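PDB 2GEY: AclR protein from Streptomyces galilaeus, which is a putative hydroxylase of the SnoaL-like polyketide cyclase family, probably acting in the biosynthesis of aromatic polyketide antibiotics. Local coordinates for residues L9-E12 against M13-A16; P134-P137 against K138-E142. One frame throughout, in Å; residues are numbered along the deposited sequence.

Overall arrangement
Both interactions are local, each joining consecutive residues, yet their settings differ sharply. Interaction 1 is about two turns within helix 3-18, partly buried against the curved sheet of this NTF2-like alpha+beta fold. Interaction 2 is a surface contact that starts helix 138-155 from the loop after helix 124-129. Their centres are 37 Å apart, on opposite sides of the chain's centre, with nearest atoms about 27 Å apart, and they share no element. In 9-16 four regular backbone bonds carry the contact while the apolar side chains mainly serve the sheet. In 134-142 one carbonyl takes a good bond from one amide and a weak one from a second, and the valines, proline and leucine pack on one another.

Interaction 1: residues L9-E12 against M13-A16; sequences LCLE and MVAA
Peptide planes are the flat groups through which Leu-9 to Glu-12 meet Met-13 to Ala-16, and each carbonyl oxygen receives the amide four residues on. The bonds are Met-13 N to Leu-9 O, 3.1 Å, Val-14 N to Cys-10 O, 3.0 Å, and, both at 2.9 Å, Ala-15 N to Leu-11 O and Ala-16 N to Glu-12 O. The donors tilt from the carbonyl plane by 17° at Leu-9 O but 33° at Leu-11 O.

Aliphatic carbons lie beside the same oxygens, at the edges of these peptides. Met-13 CB lies 3.4 Å from Cys-10 O, and with chi1 at -64° its CG is anti to the carbonyl carbon and comes within 3.5 Å of Leu-9 O, before the thioether bends away. Val-14 CG2 approaches Cys-10 O to 3.5 Å, while the methyl pair Leu-11 CD2 and Val-14 CG2 is a loose 4.4 Å.

Beyond the helix, Cys-10 and Met-13 face strand 98-110 at Leu-107, and Leu-11 and Val-14 rest on Leu-77 and Val-65 of neighbouring strands. A glycerol, probably from the crystallisation liquor, makes a weak hydrogen bond to Cys-10 O.

Chemically, the four bonds pair the carbonyls of Leu-9 to Glu-12 with the amides of Met-13 to Ala-16, consistent with a helix whose Cys-10, Leu-11, Met-13 and Val-14 side chains pack on the strands while those eight polar atoms are paired.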
loop_
_atom_site.group_PDB
_atom_site.type_symbol
_atom_site.label_atom_id
_atom_site.label_comp_id
_atom_site.label_asym_id
_atom_site.label_seq_id
_atom_site.Cartn_x
_atom_site.Cartn_y
_atom_site.Cartn_z
ATOM N N LEU A 9 3.051 12.473 18.925
ATOM C CA LEU A 9 4.466 12.095 18.815
ATOM C C LEU A 9 4.799 11.648 17.391
ATOM O O LEU A 9 5.829 12.024 16.833
ATOM C CB LEU A 9 4.825 11.003 19.820
ATOM C CG LEU A 9 4.875 11.489 21.276
ATOM C CD1 LEU A 9 4.865 10.313 22.235
ATOM C CD2 LEU A 9 6.095 12.392 21.503
ATOM N N CYS A 10 3.912 10.871 16.781
ATOM C CA CYS A 10 4.116 10.457 15.380
ATOM C C CYS A 10 4.179 11.658 14.434
ATOM O O CYS A 10 4.976 11.689 13.496
ATOM C CB CYS A 10 3.016 9.490 14.941
ATOM S SG CYS A 10 3.145 7.892 15.762
ATOM N N LEU A 11 3.355 12.656 14.684
ATOM C CA LEU A 11 3.376 13.849 13.847
ATOM C C LEU A 11 4.635 14.681 14.073
ATOM O O LEU A 11 5.072 15.407 13.182
ATOM C CB LEU A 11 2.100 14.660 14.048
ATOM C CG LEU A 11 0.830 13.943 13.566
ATOM C CD1 LEU A 11 -0.384 14.778 13.869
ATOM C CD2 LEU A 11 0.888 13.648 12.063
ATOM N N GLU A 12 5.253 14.539 15.243
ATOM C CA GLU A 12 6.562 15.154 15.473
ATOM C C GLU A 12 7.654 14.475 14.667
ATOM O O GLU A 12 8.589 15.132 14.189
ATOM C CB GLU A 12 6.908 15.181 16.968
ATOM C CG GLU A 12 6.068 16.181 17.752
ATOM C CD GLU A 12 6.059 17.549 17.121
ATOM O OE1 GLU A 12 7.086 18.259 17.216
ATOM O OE2 GLU A 12 5.029 17.909 16.500
ATOM N N MET A 13 7.544 13.160 14.522
ATOM C CA MET A 13 8.434 12.408 13.659
ATOM C C MET A 13 8.250 12.815 12.188
ATOM O O MET A 13 9.227 13.011 11.478
ATOM C CB MET A 13 8.225 10.909 13.874
ATOM C CG MET A 13 8.585 10.475 15.275
ATOM S SD MET A 13 8.161 8.750 15.596
ATOM C CE MET A 13 9.608 7.935 14.978
ATOM N N VAL A 14 7.006 12.991 11.754
ATOM C CA VAL A 14 6.729 13.546 10.415
ATOM C C VAL A 14 7.365 14.939 10.267
ATOM O O VAL A 14 8.028 15.238 9.262
ATOM C CB VAL A 14 5.201 13.606 10.127
ATOM C CG1 VAL A 14 4.914 14.334 8.825
ATOM C CG2 VAL A 14 4.594 12.203 10.075
ATOM N N ALA A 15 7.192 15.785 11.277
ATOM C CA ALA A 15 7.761 17.134 11.233
ATOM C C ALA A 15 9.282 17.078 11.100
ATOM O O ALA A 15 9.855 17.878 10.370
ATOM C CB ALA A 15 7.368 17.932 12.451
ATOM N N ALA A 16 9.918 16.126 11.789
ATOM C CA ALA A 16 11.360 15.917 11.702
ATOM C C ALA A 16 11.787 15.579 10.273
ATOM O O ALA A 16 12.747 16.158 9.759
ATOM C CB ALA A 16 11.807 14.825 12.665
#

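Interaction 2: residues P134-P137 against K138-E142; sequences PDVP and KVVLE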
loop_
_atom_site.group_PDB
_atom_site.type_symbol
_atom_site.label_atom_id
_atom_site.label_comp_id
_atom_site.label_asym_id
_atom_site.label_seq_id
_atom_site.Cartn_x
_atom_site.Cartn_y
_atom_site.Cartn_z
ATOM N N PRO A 134 7.656 0.817 -17.213
ATOM C CA PRO A 134 7.195 1.611 -18.346
ATOM C C PRO A 134 6.209 2.697 -17.941
ATOM O O PRO A 134 5.405 2.493 -17.038
ATOM C CB PRO A 134 6.478 0.585 -19.235
ATOM C CG PRO A 134 6.932 -0.737 -18.767
ATOM C CD PRO A 134 7.257 -0.596 -17.329
ATOM N N ASP A 135 6.283 3.835 -18.621
ATOM C CA ASP A 135 5.348 4.937 -18.419
ATOM C C ASP A 135 4.241 4.835 -19.470
ATOM O O ASP A 135 4.395 5.316 -20.598
ATOM C CB ASP A 135 6.086 6.273 -18.541
ATOM C CG ASP A 135 5.269 7.448 -18.035
ATOM O OD1 ASP A 135 4.103 7.258 -17.616
ATOM O OD2 ASP A 135 5.807 8.576 -18.042
ATOM N N VAL A 136 3.136 4.197 -19.100
ATOM C CA VAL A 136 2.041 3.933 -20.044
ATOM C C VAL A 136 0.822 4.785 -19.703
ATOM O O VAL A 136 0.320 4.715 -18.591
ATOM C CB VAL A 136 1.630 2.450 -20.041
ATOM C CG1 VAL A 136 0.691 2.160 -21.214
ATOM C CG2 VAL A 136 2.858 1.550 -20.114
ATOM N N PRO A 137 0.334 5.593 -20.662
ATOM C CA PRO A 137 -0.873 6.389 -20.415
ATOM C C PRO A 137 -2.107 5.551 -20.076
ATOM O O PRO A 137 -2.253 4.430 -20.574
ATOM C CB PRO A 137 -1.093 7.126 -21.744
ATOM C CG PRO A 137 0.193 7.074 -22.448
ATOM C CD PRO A 137 0.887 5.833 -22.006
ATOM N N LYS A 138 -2.993 6.115 -19.260
ATOM C CA LYS A 138 -4.234 5.457 -18.861
ATOM C C LYS A 138 -5.035 4.983 -20.074
ATOM O O LYS A 138 -5.565 3.876 -20.065
ATOM C CB LYS A 138 -5.084 6.403 -17.998
ATOM C CG LYS A 138 -6.492 5.921 -17.658
ATOM C CD LYS A 138 -7.209 6.932 -16.757
ATOM C CE LYS A 138 -8.721 6.805 -16.846
ATOM N NZ LYS A 138 -9.419 7.881 -16.083
ATOM N N VAL A 139 -5.128 5.816 -21.110
ATOM C CA VAL A 139 -5.916 5.433 -22.298
ATOM C C VAL A 139 -5.324 4.205 -22.993
ATOM O O VAL A 139 -6.054 3.406 -23.573
ATOM C CB VAL A 139 -6.086 6.585 -23.335
ATOM C CG1 VAL A 139 -6.867 7.748 -22.724
ATOM C CG2 VAL A 139 -4.761 7.052 -23.873
ATOM N N VAL A 140 -4.000 4.070 -22.942
ATOM C CA VAL A 140 -3.330 2.923 -23.548
ATOM C C VAL A 140 -3.556 1.665 -22.699
ATOM O O VAL A 140 -3.832 0.597 -23.232
ATOM C CB VAL A 140 -1.820 3.192 -23.753
ATOM C CG1 VAL A 140 -1.112 1.944 -24.252
ATOM C CG2 VAL A 140 -1.621 4.335 -24.729
ATOM N N LEU A 141 -3.447 1.798 -21.378
ATOM C CA LEU A 141 -3.847 0.721 -20.464
ATOM C C LEU A 141 -5.290 0.286 -20.708
ATOM O O LEU A 141 -5.575 -0.907 -20.721
ATOM C CB LEU A 141 -3.696 1.157 -19.000
ATOM C CG LEU A 141 -2.405 0.853 -18.222
ATOM C CD1 LEU A 141 -1.233 0.485 -19.099
ATOM C CD2 LEU A 141 -2.046 2.038 -17.323
ATOM N N GLU A 142 -6.190 1.256 -20.892
ATOM C CA GLU A 142 -7.600 0.963 -21.171
ATOM C C GLU A 142 -7.749 0.156 -22.461
ATOM O O GLU A 142 -8.454 -0.857 -22.494
ATOM C CB GLU A 142 -8.419 2.258 -21.260
ATOM C CG GLU A 142 -8.613 2.965 -19.926
#
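Val-136 meets Val-140 at about a right angle, CG1 against CG1 at 3.5 Å. With chi1 at -169°, CG1 of Val-136 lies opposite its own amide nitrogen, on the side where Val-140 and Leu-141 stand. The same methyl also meets Leu-141, whose side chain crosses it at a slant. There Val-136 CG1 and Leu-141 CD1 are 3.3 Å apart, tighter than normal carbon contact. Because Leu-141 also has a chi1 of -93°, away from a staggered value, and is exposed, the exact place of CD1 is best treated as doubtful.

The Pro-137 ring and the Val-140 side chain instead lie alongside each other in the same sense: ring atom CD of Pro-137 is 4.0 Å from Val-140 CG2, an ordinary apolar contact. More loosely, Pro-137 CB reaches Val-139 CG2 at 4.2 Å.

Pro-137 occupies the N-cap position of helix 138-155, where its carbonyl does the polar work. Leu-141 N gives Pro-137 O a nearly straight bond of 3.0 Å, with 170° at the hydrogen, and Val-140 N adds a weak, strongly bent one to that oxygen. One residue before Val-136, Asp-135 forms a salt bridge with Arg-129, at the end of helix 124-129.

The proline ring carries no polar group with which to cap the helix amides; the first turn is marked by one backbone oxygen, with apolar contacts among largely exposed side chains beside it, and both probably help the helix to start.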